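Local atomic coordinates of DUF115 domain-containing protein (Magnetospirillum magneticum AMB-1, PDB entry 5MU5), a protein that probably transfers sugars to flagellin as a glycosyltransferase of the Maf family and is involved in the formation of bacterial flagella. Residues Gly405-Tyr410 with Gly481-Ala486; Thr392-Gly397 with Asp474-Ile479; Gln316-Met321 with Asp516-Asp521. One frame throughout, in Å; residues are numbered along the deposited sequence.

Interaction 1 of 3, residues Gly405-Tyr410 with Gly481-Ala486; sequences GFRELY and GRYRPA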
loop_
_atom_site.group_PDB
_atom_site.type_symbol
_atom_site.label_atom_id
_atom_site.label_comp_id
_atom_site.label_asym_id
_atom_site.label_seq_id
_atom_site.Cartn_x
_atom_site.Cartn_y
_atom_site.Cartn_z
ATOM N N GLY A 405 8.238 15.120 -20.720
ATOM C CA GLY A 405 7.508 15.733 -21.805
ATOM C C GLY A 405 7.363 14.859 -23.029
ATOM O O GLY A 405 6.671 15.239 -23.952
ATOM N N PHE A 406 8.018 13.706 -23.050
ATOM C CA PHE A 406 7.906 12.811 -24.186
ATOM C C PHE A 406 6.486 12.262 -24.301
ATOM O O PHE A 406 5.824 12.028 -23.302
ATOM C CB PHE A 406 8.944 11.693 -24.094
ATOM C CG PHE A 406 10.363 12.204 -24.112
ATOM C CD1 PHE A 406 10.945 12.615 -25.302
ATOM C CD2 PHE A 406 11.094 12.295 -22.954
ATOM C CE1 PHE A 406 12.233 13.117 -25.325
ATOM C CE2 PHE A 406 12.397 12.769 -22.970
ATOM C CZ PHE A 406 12.973 13.168 -24.156
ATOM N N ARG A 407 6.023 12.107 -25.535
ATOM C CA ARG A 407 4.666 11.693 -25.811
ATOM C C ARG A 407 4.545 10.543 -26.805
ATOM O O ARG A 407 3.631 9.730 -26.675
ATOM C CB ARG A 407 3.857 12.898 -26.256
ATOM C CG ARG A 407 3.711 13.969 -25.164
ATOM C CD ARG A 407 2.818 13.486 -24.031
ATOM N NE ARG A 407 2.669 14.471 -22.952
ATOM C CZ ARG A 407 3.444 14.561 -21.879
ATOM N NH1 ARG A 407 4.469 13.727 -21.701
ATOM N NH2 ARG A 407 3.186 15.474 -20.957
ATOM N N GLU A 408 5.464 10.457 -27.761
ATOM C CA GLU A 408 5.517 9.358 -28.681
ATOM C C GLU A 408 6.514 8.364 -28.093
ATOM O O GLU A 408 7.702 8.636 -27.998
ATOM C CB GLU A 408 5.933 9.835 -30.061
ATOM C CG GLU A 408 5.712 8.794 -31.159
ATOM C CD GLU A 408 6.217 9.257 -32.522
ATOM O OE1 GLU A 408 6.194 10.474 -32.776
ATOM O OE2 GLU A 408 6.621 8.417 -33.346
ATOM N N LEU A 409 6.011 7.218 -27.672
ATOM C CA LEU A 409 6.802 6.239 -26.938
ATOM C C LEU A 409 6.821 4.916 -27.641
ATOM O O LEU A 409 5.791 4.464 -28.106
ATOM C CB LEU A 409 6.170 5.974 -25.570
ATOM C CG LEU A 409 6.475 6.860 -24.379
ATOM C CD1 LEU A 409 6.211 8.323 -24.658
ATOM C CD2 LEU A 409 5.630 6.397 -23.206
ATOM N N TYR A 410 7.988 4.283 -27.661
ATOM C CA TYR A 410 8.131 2.946 -28.205
ATOM C C TYR A 410 8.731 2.058 -27.141
ATOM O O TYR A 410 9.788 2.365 -26.581
ATOM C CB TYR A 410 8.998 2.960 -29.448
ATOM C CG TYR A 410 8.363 3.738 -30.569
ATOM C CD1 TYR A 410 8.503 5.110 -30.649
ATOM C CD2 TYR A 410 7.590 3.103 -31.532
ATOM C CE1 TYR A 410 7.899 5.827 -31.661
ATOM C CE2 TYR A 410 6.991 3.813 -32.555
ATOM C CZ TYR A 410 7.148 5.172 -32.607
ATOM O OH TYR A 410 6.563 5.886 -33.623
ATOM N N GLY A 481 -2.012 5.889 -19.656
ATOM C CA GLY A 481 -3.382 6.385 -19.694
ATOM C C GLY A 481 -3.583 7.800 -19.166
ATOM O O GLY A 481 -4.344 8.554 -19.720
ATOM N N ARG A 482 -2.881 8.177 -18.116
ATOM C CA ARG A 482 -3.004 9.535 -17.575
ATOM C C ARG A 482 -2.496 10.656 -18.508
ATOM O O ARG A 482 -2.794 11.820 -18.278
ATOM C CB ARG A 482 -2.323 9.624 -16.220
ATOM C CG ARG A 482 -2.997 8.742 -15.176
ATOM C CD ARG A 482 -2.266 8.751 -13.844
ATOM N NE ARG A 482 -2.253 10.099 -13.284
ATOM C CZ ARG A 482 -1.492 10.504 -12.268
ATOM N NH1 ARG A 482 -0.650 9.663 -11.667
ATOM N NH2 ARG A 482 -1.572 11.769 -11.855
ATOM N N TYR A 483 -1.765 10.316 -19.571
ATOM C CA TYR A 483 -1.265 11.320 -20.512
ATOM C C TYR A 483 -1.910 11.233 -21.880
ATOM O O TYR A 483 -1.455 11.869 -22.832
ATOM C CB TYR A 483 0.257 11.173 -20.656
ATOM C CG TYR A 483 1.069 11.586 -19.439
ATOM C CD1 TYR A 483 1.290 10.702 -18.396
ATOM C CD2 TYR A 483 1.606 12.852 -19.342
ATOM C CE1 TYR A 483 2.039 11.068 -17.282
ATOM C CE2 TYR A 483 2.375 13.229 -18.256
ATOM C CZ TYR A 483 2.588 12.339 -17.231
ATOM O OH TYR A 483 3.337 12.709 -16.158
ATOM N N ARG A 484 -2.938 10.409 -22.017
ATOM C CA ARG A 484 -3.676 10.358 -23.278
ATOM C C ARG A 484 -4.656 11.523 -23.286
ATOM O O ARG A 484 -5.021 12.010 -22.225
ATOM C CB ARG A 484 -4.349 8.995 -23.465
ATOM C CG ARG A 484 -3.308 7.909 -23.705
ATOM C CD ARG A 484 -3.915 6.621 -24.197
ATOM N NE ARG A 484 -4.684 6.836 -25.418
ATOM C CZ ARG A 484 -5.469 5.924 -25.985
ATOM N NH1 ARG A 484 -5.595 4.705 -25.463
ATOM N NH2 ARG A 484 -6.131 6.234 -27.093
ATOM N N PRO A 485 -5.033 12.024 -24.470
ATOM C CA PRO A 485 -4.674 11.564 -25.804
ATOM C C PRO A 485 -3.365 12.126 -26.369
ATOM O O PRO A 485 -2.999 11.767 -27.476
ATOM C CB PRO A 485 -5.845 12.072 -26.637
ATOM C CG PRO A 485 -6.179 13.390 -25.989
ATOM C CD PRO A 485 -5.783 13.295 -24.539
ATOM N N ALA A 486 -2.668 12.999 -25.651
ATOM C CA ALA A 486 -1.353 13.497 -26.125
ATOM C C ALA A 486 -0.333 12.353 -26.283
ATOM O O ALA A 486 0.377 12.287 -27.285
ATOM C CB ALA A 486 -0.803 14.561 -25.189
#
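R407 and Y483 meet at a β-α-β crossover of the Rossmann-like domain: from strand 408-412 the chain makes a long excursion with short strands, then passes through helix 467-482 to the parallel neighbour, strand 488-491. No hydrogen bond joins the two segments; the polar bonds of R407 are made on its own side of the contact. Its NH1 donates to the carbonyl oxygen of its neighbour, F406 O, at 2.7 Å; the acceptor lies close to the guanidinium plane, while the donor sits well above the carbonyl plane. The same NH1 also reaches L402 O, near the end of helix 393-404, where G405, with positive phi, closes a Schellman motif. Two carbonyls on this one nitrogen probably limit the rotation of the group. The bend at chi2 (-69°) turns the chain back toward F406 O.

The remaining interactions are van der Waals contacts. A486 supports the arginine stem, its methyl CB lying 4.0 Å from R407 CD and near the plane of the guanidinium, at its edge; R407 CB in turn rests against A486 O. Y483, whose ring also touches L402, presents a rim rather than a face. With the planes 60° apart the pair is no parallel stack: Y483 CD2 stands over one guanidinium face, 3.5 Å from R407 NH2.

Interaction 2 of 3, residues Thr392-Gly397 with Asp474-Ile479; sequences TVTNTG and DALGRI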
loop_
_atom_site.group_PDB
_atom_site.type_symbol
_atom_site.label_atom_id
_atom_site.label_comp_id
_atom_site.label_asym_id
_atom_site.label_seq_id
_atom_site.Cartn_x
_atom_site.Cartn_y
_atom_site.Cartn_z
ATOM N N THR A 392 8.765 -1.912 -10.939
ATOM C CA THR A 392 10.066 -2.190 -11.561
ATOM C C THR A 392 10.602 -0.987 -12.391
ATOM O O THR A 392 9.899 0.027 -12.634
ATOM C CB THR A 392 9.977 -3.441 -12.427
ATOM O OG1 THR A 392 9.016 -3.218 -13.463
ATOM C CG2 THR A 392 9.514 -4.617 -11.573
ATOM N N VAL A 393 11.849 -1.131 -12.834
ATOM C CA VAL A 393 12.601 -0.041 -13.452
ATOM C C VAL A 393 12.034 0.370 -14.815
ATOM O O VAL A 393 12.216 1.505 -15.261
ATOM C CB VAL A 393 14.114 -0.377 -13.506
ATOM C CG1 VAL A 393 14.391 -1.582 -14.408
ATOM C CG2 VAL A 393 14.933 0.845 -13.928
ATOM N N THR A 394 11.307 -0.540 -15.442
ATOM C CA THR A 394 10.591 -0.241 -16.680
ATOM C C THR A 394 9.474 0.773 -16.453
ATOM O O THR A 394 9.178 1.582 -17.345
ATOM C CB THR A 394 10.023 -1.535 -17.293
ATOM O OG1 THR A 394 11.121 -2.292 -17.830
ATOM C CG2 THR A 394 9.116 -1.231 -18.401
ATOM N N ASN A 395 8.853 0.709 -15.271
ATOM C CA ASN A 395 7.847 1.687 -14.857
ATOM C C ASN A 395 8.519 3.028 -14.664
ATOM O O ASN A 395 7.967 4.054 -15.038
ATOM C CB ASN A 395 7.191 1.289 -13.525
ATOM C CG ASN A 395 6.486 -0.045 -13.608
ATOM O OD1 ASN A 395 6.930 -1.072 -13.030
ATOM N ND2 ASN A 395 5.413 -0.064 -14.379
ATOM N N THR A 396 9.708 3.006 -14.058
ATOM C CA THR A 396 10.466 4.227 -13.767
ATOM C C THR A 396 10.803 4.960 -15.041
ATOM O O THR A 396 10.626 6.164 -15.126
ATOM C CB THR A 396 11.787 3.915 -13.031
ATOM O OG1 THR A 396 11.543 2.992 -11.955
ATOM C CG2 THR A 396 12.412 5.193 -12.505
ATOM N N GLY A 397 11.279 4.228 -16.043
ATOM C CA GLY A 397 11.622 4.842 -17.328
ATOM C C GLY A 397 10.407 5.390 -18.060
ATOM O O GLY A 397 10.450 6.459 -18.634
ATOM N N ASP A 474 0.266 -3.445 -15.282
ATOM C CA ASP A 474 -0.824 -2.551 -14.897
ATOM C C ASP A 474 -0.309 -1.132 -14.606
ATOM O O ASP A 474 -0.993 -0.153 -14.915
ATOM C CB ASP A 474 -1.624 -3.105 -13.695
ATOM C CG ASP A 474 -2.445 -4.388 -14.043
ATOM O OD1 ASP A 474 -2.354 -4.942 -15.170
ATOM O OD2 ASP A 474 -3.194 -4.857 -13.161
ATOM N N ALA A 475 0.892 -1.001 -14.028
ATOM C CA ALA A 475 1.407 0.351 -13.708
ATOM C C ALA A 475 1.773 1.113 -14.995
ATOM O O ALA A 475 1.555 2.325 -15.097
ATOM C CB ALA A 475 2.573 0.293 -12.733
ATOM N N LEU A 476 2.255 0.384 -15.994
ATOM C CA LEU A 476 2.584 0.967 -17.290
ATOM C C LEU A 476 1.355 1.479 -17.999
ATOM O O LEU A 476 1.351 2.608 -18.481
ATOM C CB LEU A 476 3.285 -0.041 -18.194
ATOM C CG LEU A 476 4.732 -0.397 -17.876
ATOM C CD1 LEU A 476 5.221 -1.486 -18.816
ATOM C CD2 LEU A 476 5.626 0.824 -17.971
ATOM N N GLY A 477 0.305 0.666 -18.064
ATOM C CA GLY A 477 -0.946 1.084 -18.698
ATOM C C GLY A 477 -1.556 2.268 -17.989
ATOM O O GLY A 477 -2.048 3.226 -18.595
ATOM N N ARG A 478 -1.537 2.216 -16.687
ATOM C CA ARG A 478 -2.112 3.290 -15.914
ATOM C C ARG A 478 -1.334 4.625 -16.129
ATOM O O ARG A 478 -1.943 5.647 -16.356
ATOM C CB ARG A 478 -2.181 2.878 -14.428
ATOM C CG ARG A 478 -2.596 4.009 -13.494
ATOM C CD ARG A 478 -2.815 3.567 -12.038
ATOM N NE ARG A 478 -1.616 2.978 -11.424
ATOM C CZ ARG A 478 -1.391 1.669 -11.249
ATOM N NH1 ARG A 478 -2.277 0.744 -11.629
ATOM N NH2 ARG A 478 -0.259 1.271 -10.670
ATOM N N ILE A 479 -0.007 4.645 -16.055
ATOM C CA ILE A 479 0.685 5.938 -16.235
ATOM C C ILE A 479 0.494 6.443 -17.659
ATOM O O ILE A 479 0.220 7.617 -17.885
ATOM C CB ILE A 479 2.191 5.907 -15.818
ATOM C CG1 ILE A 479 2.745 7.326 -15.677
ATOM C CG2 ILE A 479 3.038 5.128 -16.799
ATOM C CD1 ILE A 479 2.122 8.110 -14.546
#
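N395 ND2 donates to T472 O, one turn back from L476 in helix 467-482, and packs against carbon as well: A475 CB is 3.3 Å from N395 ND2, and L476 CG lies 3.6 Å from N395 ND2. The other end of the amide is tied down too. N395 OD1 accepts the backbone N of T392 at 2.9 Å, with the N-H lying in the carbonyl plane, on a lone pair, and the bond fairly straight at 162°. A buried side chain thus links the first turn of one helix to the backbone of the other. The torsion about CA-CB (chi1 -61°) keeps CG beside the backbone N, from where the amide reaches both partners.

A second, apolar patch adjoins the amide. T394 CG2 meets L476 CD1 at 3.9 Å, the two side chains crossing at about a right angle, and L476 CD2 rests on T394 O, a carbonyl that is bonded to T398 OG1.

The short segments run almost parallel, 11° apart, with axes 9.6 Å from each other. Such side-by-side helices, with V393 and T394 reaching strand 299-303, are characteristic of the helical layer on one face of the mostly parallel sheet of a Rossmann-like domain.

Interaction 3 of 3, residues Gln316-Met321 with Asp516-Asp521; sequences QPDFQM and DMKAKD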
loop_
_atom_site.group_PDB
_atom_site.type_symbol
_atom_site.label_atom_id
_atom_site.label_comp_id
_atom_site.label_asym_id
_atom_site.label_seq_id
_atom_site.Cartn_x
_atom_site.Cartn_y
_atom_site.Cartn_z
ATOM N N GLN A 316 23.988 3.677 -27.765
ATOM C CA GLN A 316 24.244 4.553 -26.628
ATOM C C GLN A 316 22.937 4.989 -25.942
ATOM O O GLN A 316 22.162 5.728 -26.506
ATOM C CB GLN A 316 25.017 5.787 -27.112
ATOM C CG GLN A 316 25.254 6.864 -26.060
ATOM C CD GLN A 316 26.110 6.382 -24.898
ATOM O OE1 GLN A 316 27.198 5.844 -25.098
ATOM N NE2 GLN A 316 25.630 6.586 -23.675
ATOM N N PRO A 317 22.682 4.514 -24.717
ATOM C CA PRO A 317 21.557 5.095 -23.995
ATOM C C PRO A 317 21.759 6.588 -23.751
ATOM O O PRO A 317 22.869 7.018 -23.479
ATOM C CB PRO A 317 21.578 4.384 -22.640
ATOM C CG PRO A 317 22.436 3.207 -22.805
ATOM C CD PRO A 317 23.346 3.445 -23.963
ATOM N N ASP A 318 20.694 7.363 -23.843
ATOM C CA ASP A 318 20.731 8.767 -23.484
ATOM C C ASP A 318 20.499 8.848 -21.986
ATOM O O ASP A 318 21.143 9.623 -21.274
ATOM C CB ASP A 318 19.670 9.512 -24.265
ATOM C CG ASP A 318 19.956 9.511 -25.791
ATOM O OD1 ASP A 318 20.906 10.218 -26.198
ATOM O OD2 ASP A 318 19.228 8.831 -26.573
ATOM N N PHE A 319 19.587 8.012 -21.499
ATOM C CA PHE A 319 19.320 7.919 -20.072
ATOM C C PHE A 319 19.389 6.490 -19.617
ATOM O O PHE A 319 18.971 5.595 -20.346
ATOM C CB PHE A 319 17.967 8.528 -19.721
ATOM C CG PHE A 319 17.885 9.984 -20.043
ATOM C CD1 PHE A 319 18.606 10.904 -19.296
ATOM C CD2 PHE A 319 17.121 10.439 -21.105
ATOM C CE1 PHE A 319 18.555 12.257 -19.584
ATOM C CE2 PHE A 319 17.066 11.787 -21.404
ATOM C CZ PHE A 319 17.796 12.697 -20.642
ATOM N N GLN A 320 19.960 6.293 -18.434
ATOM C CA GLN A 320 19.991 4.997 -17.775
ATOM C C GLN A 320 19.150 5.120 -16.498
ATOM O O GLN A 320 19.373 6.011 -15.668
ATOM C CB GLN A 320 21.436 4.577 -17.457
ATOM C CG GLN A 320 21.575 3.337 -16.574
ATOM C CD GLN A 320 21.126 2.065 -17.273
ATOM O OE1 GLN A 320 21.325 1.898 -18.478
ATOM N NE2 GLN A 320 20.529 1.156 -16.517
ATOM N N MET A 321 18.177 4.221 -16.352
ATOM C CA MET A 321 17.253 4.287 -15.222
ATOM C C MET A 321 17.622 3.277 -14.156
ATOM O O MET A 321 18.030 2.133 -14.468
ATOM C CB MET A 321 15.827 4.016 -15.660
ATOM C CG MET A 321 15.358 4.806 -16.857
ATOM S SD MET A 321 15.247 6.575 -16.610
ATOM C CE MET A 321 14.225 6.613 -15.124
ATOM N N ASP A 516 18.637 16.732 -35.310
ATOM C CA ASP A 516 18.500 18.109 -34.781
ATOM C C ASP A 516 17.362 18.230 -33.777
ATOM O O ASP A 516 17.518 18.871 -32.731
ATOM C CB ASP A 516 18.288 19.130 -35.914
ATOM C CG ASP A 516 19.577 19.434 -36.691
ATOM O OD1 ASP A 516 20.574 18.720 -36.464
ATOM O OD2 ASP A 516 19.597 20.389 -37.522
ATOM N N MET A 517 16.221 17.616 -34.103
ATOM C CA MET A 517 15.059 17.614 -33.227
ATOM C C MET A 517 15.421 16.948 -31.892
ATOM O O MET A 517 15.076 17.458 -30.805
ATOM C CB MET A 517 13.891 16.879 -33.900
ATOM C CG MET A 517 12.565 16.956 -33.130
ATOM S SD MET A 517 11.206 15.980 -33.844
ATOM C CE MET A 517 11.096 16.711 -35.495
ATOM N N LYS A 518 16.132 15.823 -31.983
ATOM C CA LYS A 518 16.605 15.091 -30.812
ATOM C C LYS A 518 17.493 15.977 -29.950
ATOM O O LYS A 518 17.294 16.042 -28.734
ATOM C CB LYS A 518 17.387 13.833 -31.210
ATOM C CG LYS A 518 17.877 13.041 -30.008
ATOM C CD LYS A 518 18.698 11.816 -30.377
ATOM C CE LYS A 518 19.089 11.129 -29.089
ATOM N NZ LYS A 518 19.896 9.914 -29.317
ATOM N N ALA A 519 18.470 16.643 -30.571
ATOM C CA ALA A 519 19.382 17.540 -29.848
ATOM C C ALA A 519 18.630 18.684 -29.196
ATOM O O ALA A 519 18.958 19.090 -28.085
ATOM C CB ALA A 519 20.453 18.088 -30.769
ATOM N N LYS A 520 17.628 19.203 -29.898
ATOM C CA LYS A 520 16.789 20.267 -29.354
ATOM C C LYS A 520 16.079 19.758 -28.104
ATOM O O LYS A 520 16.170 20.349 -27.032
ATOM C CB LYS A 520 15.771 20.730 -30.397
ATOM C CG LYS A 520 14.911 21.902 -29.970
ATOM C CD LYS A 520 13.941 22.283 -31.078
ATOM C CE LYS A 520 12.996 23.415 -30.666
ATOM N NZ LYS A 520 13.644 24.760 -30.590
ATOM N N ASP A 521 15.389 18.632 -28.245
ATOM C CA ASP A 521 14.633 18.065 -27.144
ATOM C C ASP A 521 15.500 17.634 -25.958
ATOM O O ASP A 521 15.089 17.826 -24.831
ATOM C CB ASP A 521 13.709 16.958 -27.655
ATOM C CG ASP A 521 12.563 17.511 -28.560
ATOM O OD1 ASP A 521 12.402 18.760 -28.654
ATOM O OD2 ASP A 521 11.829 16.689 -29.176
#
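K518 NZ meets the carboxylate of D318 on the side of both oxygens, the two side chains coming from opposite directions to form a salt bridge. The ammonium NZ lies 3.0 Å from D318 OD2, on that oxygen's syn lone pair, and makes a weak bond of 3.3 Å to D318 OD1, so it grips the two oxygens unequally. Behind NZ, K518 CE comes within 3.4 Å of D318 OD2. The lysine covers the gap because its chain is fully extended, with CG anti to the backbone N (chi1 -179°) and every later torsion also near 180°.

Both charged ends have further partners. D318 OD2 accepts the backbone N-H of I300, and K518 NZ donates to Q295 O, with a weak bond to A298 O. The ammonium thus faces a carboxylate and two backbone carbonyls, which would probably stabilise its charge. D318 immediately precedes strand 319-322 of the Rossmann-like sheet, and its backbone is bonded to I300 and T346 of the two flanking strands, which fixes where the carboxylate emerges.

Farther out, Q295 OE1 accepts the N-H of Q316, whose NE2 donates to P317 O at 2.8 Å and also to F342 O. Helix 515-528 is itself tied down by D521 OD2, bonded to T273 OG1.

Overall arrangement
All three contacts belong to the same Rossmann-like domain and lie on the same side of the chain's centre. Interactions 1 and 2 share helix 467-482, and their centres are about 13 Å apart; their segments alternate along the chain, with 392-397 leading through helix 393-404 into 405-410, and 474-479 leading into 481-486. The segments of interaction 3 enclose both in sequence, its centre about 17 Å from that of interaction 1 and about 20 Å from that of interaction 2. Interactions 1 and 3, both surface contacts, reach the same sheet through strands 408-412 and 319-322 without touching each other. M321 joins interaction 3 to the buried helix pair of interaction 2, packing against V393, T396 and G397.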